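Local coordinates for protein ATP-dependent DNA helicase uvsW (Enterobacteria phage T4, PDB 1RIF) that couples ATP hydrolysis to 3'-5' unwinding of duplex DNA and drives branch migration of Holliday junctions during recombination-dependent repair in the phage, at residues Met1-His6 / Phe75-Trp80. The protein carries 1 engineered substitution. Residues are numbered along the deposited sequence; the frame is centred on the assembly and turned at random.
Sequences MDIKVH and FGYKAW
Two parallel strands, 3-8 and 79-81, pair here at one side of the four-stranded mixed sheet in the N-terminal domain of the helicase, away from the predicted ATP-binding loop and DEAH box. Strand 79-81 is the outermost of the two. On its other side strand 3-8 runs antiparallel to strand 12-16. The backbone ladder is short. I3 N donates to K78 O, W80 N to I3 O at 2.6 Å, and V5 N to W80 O at 2.7 Å. The last two donors lie nearly along the C=O axes of their acceptors. Just before the strand, a side-chain bond is added. With CG beside its own backbone N (chi1 -77°), D2 sets OD2 to accept K78 N at 3.1 Å, met from above the carboxylate plane.

I3 and A79 share the face turned to helix 68-74, where I3 also touches F71. Their CB atoms are tightly packed, 3.3 Å apart. CD1 of I3 reaches CB of Y77 at 3.9 Å. The Y77 ring has F75 O over the centre of one face, and its OH is hydrogen-bonded to E24 of helix 19-28.

On the face of K4 and W80, the indole is placed with CG anti to the backbone N (chi1 172°), so that its CE3 lies 4.0 Å from CG of K4, whose extended chain then leads away. M1 bends at chi3 and brings CE to CB of W80. Further along, the six-membered ring of W80 points its edge at the H6 ring in an offset edge-to-face pair, planes 61° apart and centroids 5.4 Å apart.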
loop_
_atom_site.group_PDB
_atom_site.type_symbol
_atom_site.label_atom_id
_atom_site.label_comp_id
_atom_site.label_asym_id
_atom_site.label_seq_id
_atom_site.Cartn_x
_atom_site.Cartn_y
_atom_site.Cartn_z
ATOM N N MET A 1 19.442 22.827 -5.872
ATOM C CA MET A 1 20.628 22.621 -4.992
ATOM C C MET A 1 21.310 21.283 -5.265
ATOM O O MET A 1 21.757 21.033 -6.389
ATOM C CB MET A 1 20.206 22.719 -3.525
ATOM C CG MET A 1 18.865 22.082 -3.216
ATOM S SD MET A 1 18.279 22.604 -1.590
ATOM C CE MET A 1 17.392 24.107 -2.021
ATOM N N ASP A 2 21.408 20.430 -4.248
ATOM C CA ASP A 2 22.039 19.125 -4.430
ATOM C C ASP A 2 21.037 18.100 -4.922
ATOM O O ASP A 2 21.262 17.421 -5.924
ATOM C CB ASP A 2 22.657 18.630 -3.122
ATOM C CG ASP A 2 23.959 19.318 -2.798
ATOM O OD1 ASP A 2 24.863 19.296 -3.660
ATOM O OD2 ASP A 2 24.081 19.874 -1.686
ATOM N N ILE A 3 19.925 18.004 -4.205
ATOM C CA ILE A 3 18.878 17.052 -4.535
ATOM C C ILE A 3 17.506 17.703 -4.485
ATOM O O ILE A 3 17.159 18.353 -3.503
ATOM C CB ILE A 3 18.891 15.873 -3.542
ATOM C CG1 ILE A 3 20.235 15.145 -3.611
ATOM C CG2 ILE A 3 17.749 14.928 -3.846
ATOM C CD1 ILE A 3 20.393 14.070 -2.576
ATOM N N LYS A 4 16.737 17.534 -5.554
ATOM C CA LYS A 4 15.379 18.068 -5.632
ATOM C C LYS A 4 14.451 16.898 -5.903
ATOM O O LYS A 4 14.565 16.238 -6.933
ATOM C CB LYS A 4 15.245 19.103 -6.758
ATOM C CG LYS A 4 15.718 20.504 -6.385
ATOM C CD LYS A 4 15.384 21.508 -7.478
ATOM C CE LYS A 4 15.748 22.935 -7.069
ATOM N NZ LYS A 4 15.765 23.883 -8.233
ATOM N N VAL A 5 13.541 16.630 -4.974
ATOM C CA VAL A 5 12.606 15.525 -5.132
ATOM C C VAL A 5 11.225 16.042 -5.539
ATOM O O VAL A 5 10.544 16.729 -4.774
ATOM C CB VAL A 5 12.526 14.697 -3.831
ATOM C CG1 VAL A 5 11.612 13.508 -4.020
ATOM C CG2 VAL A 5 13.917 14.223 -3.448
ATOM N N HIS A 6 10.827 15.711 -6.762
ATOM C CA HIS A 6 9.551 16.153 -7.301
ATOM C C HIS A 6 8.461 15.107 -7.246
ATOM O O HIS A 6 8.713 13.906 -7.321
ATOM C CB HIS A 6 9.703 16.595 -8.759
ATOM C CG HIS A 6 10.654 17.731 -8.955
ATOM N ND1 HIS A 6 12.008 17.546 -9.136
ATOM C CD2 HIS A 6 10.450 19.069 -8.973
ATOM C CE1 HIS A 6 12.597 18.723 -9.256
ATOM N NE2 HIS A 6 11.674 19.664 -9.159
ATOM N N PHE A 75 26.104 11.573 2.968
ATOM C CA PHE A 75 26.928 12.236 1.962
ATOM C C PHE A 75 26.921 13.753 2.078
ATOM O O PHE A 75 27.371 14.456 1.169
ATOM C CB PHE A 75 26.474 11.839 0.558
ATOM C CG PHE A 75 26.561 10.367 0.282
ATOM C CD1 PHE A 75 25.667 9.477 0.876
ATOM C CD2 PHE A 75 27.535 9.866 -0.575
ATOM C CE1 PHE A 75 25.738 8.106 0.620
ATOM C CE2 PHE A 75 27.616 8.495 -0.841
ATOM C CZ PHE A 75 26.714 7.615 -0.241
ATOM N N GLY A 76 26.411 14.252 3.196
ATOM C CA GLY A 76 26.355 15.684 3.405
ATOM C C GLY A 76 25.640 16.423 2.289
ATOM O O GLY A 76 26.079 17.500 1.877
ATOM N N TYR A 77 24.538 15.862 1.798
ATOM C CA TYR A 77 23.792 16.502 0.722
ATOM C C TYR A 77 22.642 17.373 1.208
ATOM O O TYR A 77 22.058 17.127 2.267
ATOM C CB TYR A 77 23.243 15.454 -0.256
ATOM C CG TYR A 77 24.286 14.833 -1.161
ATOM C CD1 TYR A 77 25.218 15.628 -1.831
ATOM C CD2 TYR A 77 24.317 13.455 -1.381
ATOM C CE1 TYR A 77 26.158 15.064 -2.698
ATOM C CE2 TYR A 77 25.252 12.879 -2.251
ATOM C CZ TYR A 77 26.167 13.689 -2.904
ATOM O OH TYR A 77 27.086 13.133 -3.767
ATOM N N LYS A 78 22.336 18.402 0.420
ATOM C CA LYS A 78 21.241 19.324 0.714
ATOM C C LYS A 78 20.126 19.018 -0.279
ATOM O O LYS A 78 20.370 18.975 -1.489
ATOM C CB LYS A 78 21.697 20.783 0.547
ATOM C CG LYS A 78 22.730 21.265 1.567
ATOM C CD LYS A 78 22.146 21.399 2.978
ATOM C CE LYS A 78 21.892 20.045 3.657
ATOM N NZ LYS A 78 21.286 20.174 5.024
ATOM N N ALA A 79 18.907 18.808 0.219
ATOM C CA ALA A 79 17.805 18.485 -0.679
ATOM C C ALA A 79 16.477 19.199 -0.447
ATOM O O ALA A 79 16.095 19.470 0.688
ATOM C CB ALA A 79 17.582 16.991 -0.672
ATOM N N TRP A 80 15.788 19.498 -1.551
ATOM C CA TRP A 80 14.471 20.144 -1.539
ATOM C C TRP A 80 13.438 19.072 -1.884
ATOM O O TRP A 80 13.577 18.367 -2.888
ATOM C CB TRP A 80 14.373 21.258 -2.596
ATOM C CG TRP A 80 12.958 21.821 -2.748
ATOM C CD1 TRP A 80 12.330 22.700 -1.906
ATOM C CD2 TRP A 80 11.988 21.479 -3.759
ATOM N NE1 TRP A 80 11.036 22.920 -2.324
ATOM C CE2 TRP A 80 10.799 22.185 -3.457
ATOM C CE3 TRP A 80 12.008 20.643 -4.885
ATOM C CZ2 TRP A 80 9.640 22.082 -4.246
ATOM C CZ3 TRP A 80 10.848 20.540 -5.672
ATOM C CH2 TRP A 80 9.686 21.258 -5.345
#